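Local structure of beta-catenin homolog sys-1 (Caenorhabditis elegans, 3C2G) at residues 255-258 / 259-263; 293-297 / 298-302; 570-573 / 574-578; 558-562 / 563-567. The protein acts as a transcription coregulator in the Wnt asymmetry pathway, activating or repressing target genes according to upstream signals, and binds the TCF factor POP-1 directly. One frame throughout, in Å; residues are numbered along the deposited sequence.

Contact 1: residues 255-258 / 259-263; sequences HLIQ and VIIRT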
loop_
_atom_site.group_PDB
_atom_site.type_symbol
_atom_site.label_atom_id
_atom_site.label_comp_id
_atom_site.label_asym_id
_atom_site.label_seq_id
_atom_site.Cartn_x
_atom_site.Cartn_y
_atom_site.Cartn_z
ATOM N N HIS A 255 -12.695 -21.019 -2.404
ATOM C CA HIS A 255 -11.322 -21.341 -2.077
ATOM C C HIS A 255 -10.377 -20.708 -3.095
ATOM O O HIS A 255 -9.313 -20.212 -2.741
ATOM C CB HIS A 255 -11.126 -22.860 -2.013
ATOM C CG HIS A 255 -9.690 -23.270 -1.964
ATOM N ND1 HIS A 255 -9.010 -23.734 -3.072
ATOM C CD2 HIS A 255 -8.790 -23.240 -0.954
ATOM C CE1 HIS A 255 -7.754 -23.984 -2.740
ATOM N NE2 HIS A 255 -7.596 -23.698 -1.461
ATOM N N LEU A 256 -10.770 -20.743 -4.363
ATOM C CA LEU A 256 -9.957 -20.173 -5.427
ATOM C C LEU A 256 -9.904 -18.649 -5.355
ATOM O O LEU A 256 -8.858 -18.069 -5.581
ATOM C CB LEU A 256 -10.428 -20.658 -6.789
ATOM C CG LEU A 256 -10.113 -22.124 -7.130
ATOM C CD1 LEU A 256 -10.751 -22.515 -8.444
ATOM C CD2 LEU A 256 -8.608 -22.444 -7.159
ATOM N N ILE A 257 -11.017 -18.010 -5.000
ATOM C CA ILE A 257 -11.043 -16.565 -4.854
ATOM C C ILE A 257 -10.056 -16.188 -3.777
ATOM O O ILE A 257 -9.233 -15.276 -3.946
ATOM C CB ILE A 257 -12.458 -16.048 -4.505
ATOM C CG1 ILE A 257 -13.333 -16.014 -5.769
ATOM C CG2 ILE A 257 -12.406 -14.650 -3.846
ATOM C CD1 ILE A 257 -14.819 -15.797 -5.491
ATOM N N GLN A 258 -10.138 -16.917 -2.668
ATOM C CA GLN A 258 -9.269 -16.700 -1.511
ATOM C C GLN A 258 -7.802 -16.953 -1.883
ATOM O O GLN A 258 -6.924 -16.220 -1.445
ATOM C CB GLN A 258 -9.733 -17.567 -0.332
ATOM C CG GLN A 258 -9.669 -16.887 1.051
ATOM C CD GLN A 258 -10.497 -15.585 1.173
ATOM O OE1 GLN A 258 -11.618 -15.472 0.650
ATOM N NE2 GLN A 258 -9.938 -14.602 1.882
ATOM N N VAL A 259 -7.542 -17.963 -2.706
ATOM C CA VAL A 259 -6.197 -18.195 -3.213
ATOM C C VAL A 259 -5.665 -16.974 -3.997
ATOM O O VAL A 259 -4.502 -16.593 -3.856
ATOM C CB VAL A 259 -6.126 -19.455 -4.099
ATOM C CG1 VAL A 259 -4.838 -19.456 -4.941
ATOM C CG2 VAL A 259 -6.199 -20.709 -3.251
ATOM N N ILE A 260 -6.522 -16.356 -4.809
ATOM C CA ILE A 260 -6.134 -15.173 -5.577
ATOM C C ILE A 260 -5.838 -13.969 -4.661
ATOM O O ILE A 260 -4.863 -13.239 -4.862
ATOM C CB ILE A 260 -7.229 -14.817 -6.599
ATOM C CG1 ILE A 260 -7.272 -15.856 -7.708
ATOM C CG2 ILE A 260 -7.039 -13.394 -7.151
ATOM C CD1 ILE A 260 -8.628 -15.940 -8.364
ATOM N N ILE A 261 -6.692 -13.767 -3.669
ATOM C CA ILE A 261 -6.543 -12.674 -2.721
ATOM C C ILE A 261 -5.264 -12.794 -1.891
ATOM O O ILE A 261 -4.543 -11.821 -1.710
ATOM C CB ILE A 261 -7.796 -12.542 -1.819
ATOM C CG1 ILE A 261 -8.995 -12.086 -2.668
ATOM C CG2 ILE A 261 -7.534 -11.592 -0.664
ATOM C CD1 ILE A 261 -10.336 -12.036 -1.952
ATOM N N ARG A 262 -4.963 -13.986 -1.411
ATOM C CA ARG A 262 -3.736 -14.187 -0.658
ATOM C C ARG A 262 -2.488 -14.099 -1.544
ATOM O O ARG A 262 -1.411 -13.747 -1.071
ATOM C CB ARG A 262 -3.779 -15.517 0.109
ATOM C CG ARG A 262 -4.798 -15.540 1.275
ATOM C CD ARG A 262 -4.798 -16.925 1.939
ATOM N NE ARG A 262 -5.823 -17.096 2.971
ATOM C CZ ARG A 262 -5.575 -17.218 4.275
ATOM N NH1 ARG A 262 -4.325 -17.190 4.733
ATOM N NH2 ARG A 262 -6.584 -17.377 5.124
ATOM N N THR A 263 -2.627 -14.425 -2.822
ATOM C CA THR A 263 -1.531 -14.219 -3.760
ATOM C C THR A 263 -1.275 -12.726 -3.985
ATOM O O THR A 263 -0.124 -12.312 -4.043
ATOM C CB THR A 263 -1.797 -14.922 -5.078
ATOM O OG1 THR A 263 -1.882 -16.331 -4.837
ATOM C CG2 THR A 263 -0.690 -14.653 -6.079
#
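Val-259 lays its CG2 methyl on one face of the His-255 imidazole, a CH-pi contact in which CG2 stands 3.9 Å from the ring centroid, 24° off the ring normal and displaced toward the rim. The nearest ring atom is CE1, 3.7 Å from Val-259 CG2. The histidine reaches this position because its CG stands opposite the backbone N (chi1 168°), beside its own carbonyl, while the valine turns CG2 to the side of its backbone N, back along the helix. Two residues on, the next such pair is Ile-257 and Ile-261, one helical turn apart and pointing the same way, CG2 of Ile-257 lying 3.8 Å from CD1 of Ile-261. On the solvent side the guanidinium of Arg-262 brings its edge near CG of Gln-258, with NE of Arg-262 4.3 Å from that carbon.

Beneath these pairs run four i-to-i+4 backbone bonds, from Val-259 N to His-255 O through Arg-262 N to Gln-258 O. Val-259 O, at the next step, is gripped twice: Thr-263 N and the hydroxyl OG1 of Thr-263, 2.8 Å from Val-259 O, approach from opposite faces of the carbonyl plane, so the buried hydroxyl is satisfied within its own helix.

Farther out, His-255 NE2 is hydrogen-bonded to Ile-186 O, which would hold the ring in the rotation that turns a face to Val-259. Arg-262 touches Phe-191 and Ile-192. Helix 251-270 thus packs against helices 189-198, 224-239 and 298-311, and such stacking of successive helices builds the superhelix of an armadillo domain.

Contact 2: residues 293-297 / 298-302; sequences VQYPN and NDLIR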
loop_
_atom_site.group_PDB
_atom_site.type_symbol
_atom_site.label_atom_id
_atom_site.label_comp_id
_atom_site.label_asym_id
_atom_site.label_seq_id
_atom_site.Cartn_x
_atom_site.Cartn_y
_atom_site.Cartn_z
ATOM N N VAL A 293 -9.020 -9.110 -12.120
ATOM C CA VAL A 293 -10.056 -8.273 -11.513
ATOM C C VAL A 293 -11.282 -8.051 -12.394
ATOM O O VAL A 293 -12.152 -7.269 -12.047
ATOM C CB VAL A 293 -9.521 -6.928 -10.967
ATOM C CG1 VAL A 293 -8.425 -7.173 -9.941
ATOM C CG2 VAL A 293 -9.041 -6.014 -12.091
ATOM N N GLN A 294 -11.363 -8.753 -13.520
ATOM C CA GLN A 294 -12.624 -8.835 -14.272
ATOM C C GLN A 294 -13.650 -9.698 -13.530
ATOM O O GLN A 294 -14.836 -9.622 -13.829
ATOM C CB GLN A 294 -12.410 -9.402 -15.685
ATOM C CG GLN A 294 -11.502 -8.567 -16.587
ATOM C CD GLN A 294 -11.127 -9.276 -17.901
ATOM O OE1 GLN A 294 -11.391 -8.755 -18.986
ATOM N NE2 GLN A 294 -10.507 -10.451 -17.804
ATOM N N TYR A 295 -13.215 -10.527 -12.578
ATOM C CA TYR A 295 -14.164 -11.361 -11.846
ATOM C C TYR A 295 -14.997 -10.540 -10.857
ATOM O O TYR A 295 -14.451 -9.846 -10.015
ATOM C CB TYR A 295 -13.508 -12.551 -11.141
ATOM C CG TYR A 295 -14.566 -13.508 -10.624
ATOM C CD1 TYR A 295 -15.131 -14.466 -11.470
ATOM C CD2 TYR A 295 -15.051 -13.416 -9.313
ATOM C CE1 TYR A 295 -16.120 -15.319 -11.033
ATOM C CE2 TYR A 295 -16.059 -14.262 -8.863
ATOM C CZ TYR A 295 -16.589 -15.212 -9.737
ATOM O OH TYR A 295 -17.584 -16.071 -9.325
ATOM N N PRO A 296 -16.333 -10.642 -10.941
ATOM C CA PRO A 296 -17.159 -9.804 -10.073
ATOM C C PRO A 296 -17.174 -10.274 -8.624
ATOM O O PRO A 296 -18.097 -10.951 -8.192
ATOM C CB PRO A 296 -18.552 -9.888 -10.709
ATOM C CG PRO A 296 -18.557 -11.220 -11.438
ATOM C CD PRO A 296 -17.130 -11.520 -11.826
ATOM N N ASN A 297 -16.139 -9.892 -7.888
ATOM C CA ASN A 297 -16.068 -10.088 -6.454
ATOM C C ASN A 297 -15.266 -8.937 -5.841
ATOM O O ASN A 297 -14.090 -8.718 -6.188
ATOM C CB ASN A 297 -15.417 -11.433 -6.131
ATOM C CG ASN A 297 -15.202 -11.629 -4.648
ATOM O OD1 ASN A 297 -14.274 -11.071 -4.061
ATOM N ND2 ASN A 297 -16.069 -12.413 -4.029
ATOM N N ASN A 298 -15.898 -8.213 -4.924
ATOM C CA ASN A 298 -15.343 -6.975 -4.403
ATOM C C ASN A 298 -14.091 -7.105 -3.549
ATOM O O ASN A 298 -13.235 -6.218 -3.572
ATOM C CB ASN A 298 -16.435 -6.156 -3.698
ATOM C CG ASN A 298 -17.500 -5.682 -4.668
ATOM O OD1 ASN A 298 -17.374 -5.878 -5.884
ATOM N ND2 ASN A 298 -18.552 -5.062 -4.151
ATOM N N ASP A 299 -13.965 -8.193 -2.800
ATOM C CA ASP A 299 -12.751 -8.405 -2.018
ATOM C C ASP A 299 -11.592 -8.629 -2.964
ATOM O O ASP A 299 -10.506 -8.098 -2.777
ATOM C CB ASP A 299 -12.902 -9.597 -1.061
ATOM C CG ASP A 299 -13.760 -9.265 0.164
ATOM O OD1 ASP A 299 -13.807 -8.075 0.564
ATOM O OD2 ASP A 299 -14.381 -10.195 0.734
ATOM N N LEU A 300 -11.849 -9.421 -3.992
ATOM C CA LEU A 300 -10.857 -9.727 -4.991
ATOM C C LEU A 300 -10.477 -8.435 -5.733
ATOM O O LEU A 300 -9.296 -8.139 -5.899
ATOM C CB LEU A 300 -11.393 -10.814 -5.939
ATOM C CG LEU A 300 -10.463 -11.408 -6.995
ATOM C CD1 LEU A 300 -11.110 -12.604 -7.648
ATOM C CD2 LEU A 300 -10.159 -10.375 -8.061
ATOM N N ILE A 301 -11.473 -7.656 -6.145
ATOM C CA ILE A 301 -11.207 -6.393 -6.828
ATOM C C ILE A 301 -10.428 -5.413 -5.932
ATOM O O ILE A 301 -9.427 -4.834 -6.370
ATOM C CB ILE A 301 -12.503 -5.761 -7.427
ATOM C CG1 ILE A 301 -13.046 -6.667 -8.541
ATOM C CG2 ILE A 301 -12.229 -4.340 -7.962
ATOM C CD1 ILE A 301 -14.509 -6.484 -8.844
ATOM N N ARG A 302 -10.867 -5.245 -4.688
ATOM C CA ARG A 302 -10.127 -4.407 -3.733
ATOM C C ARG A 302 -8.661 -4.801 -3.612
ATOM O O ARG A 302 -7.786 -3.936 -3.542
ATOM C CB ARG A 302 -10.767 -4.413 -2.338
ATOM C CG ARG A 302 -11.822 -3.347 -2.129
ATOM C CD ARG A 302 -12.166 -3.176 -0.650
ATOM N NE ARG A 302 -13.013 -4.260 -0.162
ATOM C CZ ARG A 302 -14.338 -4.312 -0.311
ATOM N NH1 ARG A 302 -14.985 -3.336 -0.940
ATOM N NH2 ARG A 302 -15.026 -5.349 0.167
#
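Asn-297 O accepts from Ile-301 N at 2.8 Å, the shortest hydrogen bond across this turn. The side chain of the same residue makes the capping bond: Asn-297 OD1 accepts from Leu-300 N at 2.9 Å with an N-H...O angle of 163°. This is the N-cap of helix 298-311. With CG opposite the backbone N (chi1 175°), the amide folds over the first turn and offers its oxygen to a backbone N-H that has no carbonyl one turn earlier in the helix; the donor lies in the amide plane.

Apolar contacts accompany the cap. Leu-300 sends CD2 across Val-293, 4.1 Å from its CG1, and brings CD1 to 4.2 Å from Tyr-295 CB. Ile-301 runs CG1 past Val-293 O and sets CD1 3.6 Å from Tyr-295 O. On the outer surface Arg-302 NH2 makes a salt bridge to Asp-299 OD1, meeting it on the anti side and well out of the carboxylate plane.

The loop follows helix 285-292 and is held at Tyr-295, whose OH is hydrogen-bonded to Gln-242 O. Tyr-295 touches helix 224-239 (Tyr-236, Ile-239) and helix 251-270 (Leu-253, Ile-257), while Ile-301 touches Val-341 of helix 339-352.

Contact 3: residues 570-573 / 574-578; sequences LVVC and DKILE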
loop_
_atom_site.group_PDB
_atom_site.type_symbol
_atom_site.label_atom_id
_atom_site.label_comp_id
_atom_site.label_asym_id
_atom_site.label_seq_id
_atom_site.Cartn_x
_atom_site.Cartn_y
_atom_site.Cartn_z
ATOM N N LEU A 570 9.257 39.438 -4.083
ATOM C CA LEU A 570 9.550 40.841 -4.361
ATOM C C LEU A 570 8.523 41.454 -5.301
ATOM O O LEU A 570 8.029 42.560 -5.054
ATOM C CB LEU A 570 10.952 41.005 -4.948
ATOM C CG LEU A 570 12.111 40.672 -4.016
ATOM C CD1 LEU A 570 13.404 40.484 -4.797
ATOM C CD2 LEU A 570 12.269 41.727 -2.946
ATOM N N VAL A 571 8.201 40.731 -6.367
ATOM C CA VAL A 571 7.330 41.249 -7.410
ATOM C C VAL A 571 5.901 41.406 -6.913
ATOM O O VAL A 571 5.266 42.431 -7.184
ATOM C CB VAL A 571 7.395 40.373 -8.676
ATOM C CG1 VAL A 571 6.302 40.753 -9.692
ATOM C CG2 VAL A 571 8.786 40.490 -9.323
ATOM N N VAL A 572 5.399 40.406 -6.183
ATOM C CA VAL A 572 4.032 40.453 -5.689
ATOM C C VAL A 572 3.860 41.613 -4.713
ATOM O O VAL A 572 2.841 42.303 -4.739
ATOM C CB VAL A 572 3.539 39.093 -5.070
ATOM C CG1 VAL A 572 4.015 38.898 -3.636
ATOM C CG2 VAL A 572 2.029 39.020 -5.104
ATOM N N CYS A 573 4.869 41.821 -3.867
ATOM C CA CYS A 573 4.843 42.909 -2.906
ATOM C C CYS A 573 4.767 44.255 -3.615
ATOM O O CYS A 573 3.941 45.097 -3.262
ATOM C CB CYS A 573 6.066 42.858 -1.996
ATOM S SG CYS A 573 5.944 41.627 -0.702
ATOM N N ASP A 574 5.607 44.430 -4.630
ATOM C CA ASP A 574 5.649 45.661 -5.386
ATOM C C ASP A 574 4.323 45.931 -6.079
ATOM O O ASP A 574 3.847 47.064 -6.087
ATOM C CB ASP A 574 6.789 45.638 -6.403
ATOM C CG ASP A 574 7.039 47.001 -7.020
ATOM O OD1 ASP A 574 7.520 47.907 -6.296
ATOM O OD2 ASP A 574 6.739 47.167 -8.224
ATOM N N LYS A 575 3.721 44.892 -6.644
ATOM C CA LYS A 575 2.426 45.027 -7.299
ATOM C C LYS A 575 1.286 45.309 -6.316
ATOM O O LYS A 575 0.324 46.008 -6.661
ATOM C CB LYS A 575 2.121 43.792 -8.145
ATOM C CG LYS A 575 2.932 43.717 -9.425
ATOM C CD LYS A 575 2.647 42.440 -10.178
ATOM C CE LYS A 575 3.462 42.346 -11.466
ATOM N NZ LYS A 575 3.085 43.403 -12.448
ATOM N N ILE A 576 1.384 44.778 -5.098
ATOM C CA ILE A 576 0.382 45.095 -4.076
ATOM C C ILE A 576 0.455 46.583 -3.686
ATOM O O ILE A 576 -0.575 47.240 -3.511
ATOM C CB ILE A 576 0.490 44.184 -2.813
ATOM C CG1 ILE A 576 0.078 42.748 -3.129
ATOM C CG2 ILE A 576 -0.396 44.704 -1.684
ATOM C CD1 ILE A 576 0.602 41.745 -2.132
ATOM N N LEU A 577 1.673 47.108 -3.574
ATOM C CA LEU A 577 1.866 48.484 -3.129
ATOM C C LEU A 577 1.562 49.505 -4.217
ATOM O O LEU A 577 1.225 50.647 -3.911
ATOM C CB LEU A 577 3.264 48.684 -2.551
ATOM C CG LEU A 577 3.537 47.833 -1.310
ATOM C CD1 LEU A 577 4.942 48.032 -0.789
ATOM C CD2 LEU A 577 2.516 48.127 -0.217
ATOM N N GLU A 578 1.659 49.089 -5.479
ATOM C CA GLU A 578 1.243 49.926 -6.601
ATOM C C GLU A 578 -0.250 50.237 -6.519
ATOM O O GLU A 578 -0.675 51.314 -6.926
ATOM C CB GLU A 578 1.577 49.257 -7.940
ATOM C CG GLU A 578 1.440 50.150 -9.184
ATOM C CD GLU A 578 1.937 49.458 -10.476
ATOM O OE1 GLU A 578 3.047 48.849 -10.456
ATOM O OE2 GLU A 578 1.220 49.530 -11.517
#
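Lys-575 and Val-571 lie side by side on helix 563-579, near the C-terminal end of the armadillo domain, one turn apart and pointing the same way. From Lys-575 CB, which rests 3.6 Å from Val-571 O, the chain turns back toward the preceding turn because CG is on the side of the backbone N, opposite the carbonyl carbon (chi1 -74°). CG passes 3.5 Å from that same Val-571 O. CD then moves out along the valine, and CE reaches its methyl, 3.7 Å from Val-571 CG1. At the last torsion the chain bends (chi4 -65°), and NZ leaves the valine for a salt bridge with Glu-539 OE1. The aliphatic part of the lysine thus lies against a hydrophobic neighbour while its charge is delivered to a carboxylate.

Four i-to-i+4 bonds carry the backbone, from Asp-574 N to Leu-570 O through Leu-577 N to Cys-573 O. Asp-574 keeps its CB by the carbonyls of Leu-570 and Val-571 and sends its carboxylate away from them, to a salt bridge between OD1 and Arg-615 NE, beyond helix 603-613.

The buried residues are apolar or cysteine. Leu-570 and Cys-573 pack on Leu-612, and Val-572, with the partly exposed Val-571, on Leu-530, which joins the helix to both helix 603-613 and helix 515-535. Leu-577 closes the far end on Trp-587 and Phe-616. On the buried side Ile-576 puts CG1 3.2 Å from Val-572 O, the carbonyl its own N-H donates to, and its CD1 stands 4.3 Å from Val-572 CG2.

Contact 4: residues 558-562 / 563-567; sequences GNQVK and PTFIH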
loop_
_atom_site.group_PDB
_atom_site.type_symbol
_atom_site.label_atom_id
_atom_site.label_comp_id
_atom_site.label_asym_id
_atom_site.label_seq_id
_atom_site.Cartn_x
_atom_site.Cartn_y
_atom_site.Cartn_z
ATOM N N GLY A 558 13.777 34.029 6.839
ATOM C CA GLY A 558 14.591 32.834 7.042
ATOM C C GLY A 558 15.738 32.757 6.046
ATOM O O GLY A 558 16.073 33.749 5.377
ATOM N N ASN A 559 16.348 31.577 5.958
ATOM C CA ASN A 559 17.399 31.312 4.982
ATOM C C ASN A 559 16.780 30.754 3.700
ATOM O O ASN A 559 16.988 29.589 3.335
ATOM C CB ASN A 559 18.449 30.356 5.559
ATOM N N GLN A 560 15.998 31.600 3.031
ATOM C CA GLN A 560 15.301 31.219 1.805
ATOM C C GLN A 560 16.216 31.485 0.619
ATOM O O GLN A 560 16.514 32.640 0.293
ATOM C CB GLN A 560 13.975 31.978 1.671
ATOM C CG GLN A 560 13.099 31.953 2.937
ATOM C CD GLN A 560 12.614 30.555 3.325
ATOM O OE1 GLN A 560 12.233 29.747 2.469
ATOM N NE2 GLN A 560 12.618 30.272 4.624
ATOM N N VAL A 561 16.669 30.404 -0.010
ATOM C CA VAL A 561 17.713 30.493 -1.030
ATOM C C VAL A 561 17.161 30.338 -2.442
ATOM O O VAL A 561 17.822 30.710 -3.415
ATOM C CB VAL A 561 18.871 29.478 -0.771
ATOM C CG1 VAL A 561 19.566 29.776 0.572
ATOM C CG2 VAL A 561 18.375 28.021 -0.829
ATOM N N LYS A 562 15.947 29.799 -2.549
ATOM C CA LYS A 562 15.307 29.573 -3.841
ATOM C C LYS A 562 15.077 30.909 -4.562
ATOM O O LYS A 562 14.334 31.758 -4.073
ATOM C CB LYS A 562 14.001 28.814 -3.635
ATOM C CG LYS A 562 13.447 28.149 -4.876
ATOM C CD LYS A 562 12.355 27.167 -4.490
ATOM C CE LYS A 562 11.762 26.485 -5.707
ATOM N NZ LYS A 562 10.734 25.480 -5.313
ATOM N N PRO A 563 15.731 31.102 -5.723
ATOM C CA PRO A 563 15.763 32.399 -6.417
ATOM C C PRO A 563 14.429 32.823 -7.030
ATOM O O PRO A 563 14.111 34.015 -7.072
ATOM C CB PRO A 563 16.802 32.179 -7.520
ATOM C CG PRO A 563 16.750 30.717 -7.793
ATOM C CD PRO A 563 16.485 30.067 -6.457
ATOM N N THR A 564 13.663 31.849 -7.503
ATOM C CA THR A 564 12.366 32.107 -8.104
ATOM C C THR A 564 11.328 32.509 -7.045
ATOM O O THR A 564 10.396 33.257 -7.334
ATOM C CB THR A 564 11.884 30.889 -8.941
ATOM O OG1 THR A 564 10.583 31.149 -9.478
ATOM C CG2 THR A 564 11.829 29.611 -8.092
ATOM N N PHE A 565 11.506 32.011 -5.822
ATOM C CA PHE A 565 10.624 32.346 -4.706
ATOM C C PHE A 565 10.860 33.784 -4.248
ATOM O O PHE A 565 9.908 34.537 -4.058
ATOM C CB PHE A 565 10.811 31.352 -3.549
ATOM C CG PHE A 565 9.956 31.642 -2.341
ATOM C CD1 PHE A 565 8.574 31.770 -2.453
ATOM C CD2 PHE A 565 10.537 31.764 -1.079
ATOM C CE1 PHE A 565 7.780 32.027 -1.326
ATOM C CE2 PHE A 565 9.759 32.021 0.051
ATOM C CZ PHE A 565 8.377 32.154 -0.075
ATOM N N ILE A 566 12.132 34.145 -4.093
ATOM C CA ILE A 566 12.556 35.499 -3.752
ATOM C C ILE A 566 12.027 36.512 -4.767
ATOM O O ILE A 566 11.434 37.539 -4.401
ATOM C CB ILE A 566 14.104 35.586 -3.691
ATOM C CG1 ILE A 566 14.646 34.699 -2.561
ATOM C CG2 ILE A 566 14.575 37.039 -3.540
ATOM C CD1 ILE A 566 16.160 34.549 -2.562
ATOM N N HIS A 567 12.244 36.216 -6.043
ATOM C CA HIS A 567 11.799 37.096 -7.105
ATOM C C HIS A 567 10.287 37.245 -7.047
ATOM O O HIS A 567 9.769 38.352 -7.218
ATOM C CB HIS A 567 12.233 36.569 -8.473
ATOM C CG HIS A 567 11.801 37.435 -9.617
ATOM N ND1 HIS A 567 12.380 38.658 -9.887
ATOM C CD2 HIS A 567 10.848 37.254 -10.562
ATOM C CE1 HIS A 567 11.798 39.196 -10.944
ATOM N NE2 HIS A 567 10.865 38.365 -11.373
#
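Phe-565 and Gln-560 meet through different first torsions. The phenylalanine has CG opposite its backbone N (chi1 179°), which swings the ring back toward the loop, whereas the glutamine has CG beside its backbone N (chi1 -49°) and bends again at chi2, bringing its amide round to the ring. The two side chains pass at an angle, with amide and ring planes 77° apart, and Gln-560 OE1 comes 4.1 Å from Phe-565 CE2.

Lys-562, the last residue before the helix, is extended all the way beyond CG and runs alongside Thr-564, whose CG2 is 3.9 Å from both CG and CE of Lys-562. Lys-562 NZ continues to a salt bridge with Glu-523 OE2 on helix 515-535. Ile-566 places CD1 3.5 Å from Gln-560 O.

The backbone joins these groups at Lys-562 O. Ile-566 N donates to it in the carbonyl plane at 3.2 Å, in a nearly straight bond, and Phe-565 N adds a weak, strongly bent bond to the same oxygen. Pro-563, in the first position of the helix, has no N-H to offer.

Around the turn, Phe-565 packs on Val-522 and Leu-555, and Ile-566 on Leu-556 and Ile-605. The arrangement is a helix N-terminus with Lys-562 at the N-cap position and proline at N1, here opening a helix of the armadillo domain.

Along the chain the order is contact 1, contact 2, contact 4, contact 3. Contacts 1 and 2, with centres 11 Å apart, touch: Ile-257 and Ile-261 of helix 251-270 pack on the loop and first turn at 293-302, joining that helix to helix 298-311. Contacts 4 and 3 share helix 563-579, one at its start and the other toward its end, with centres 16 Å apart. Contact 1 lies about 62 Å from contact 3 and about 54 Å from contact 4 between centres, on the opposite side of the chain's centre. Contacts 1 and 3 lie within helices and contacts 2 and 4 at helix N-termini; both kinds thus occur in two distant regions of the elongated, all-helical armadillo domain.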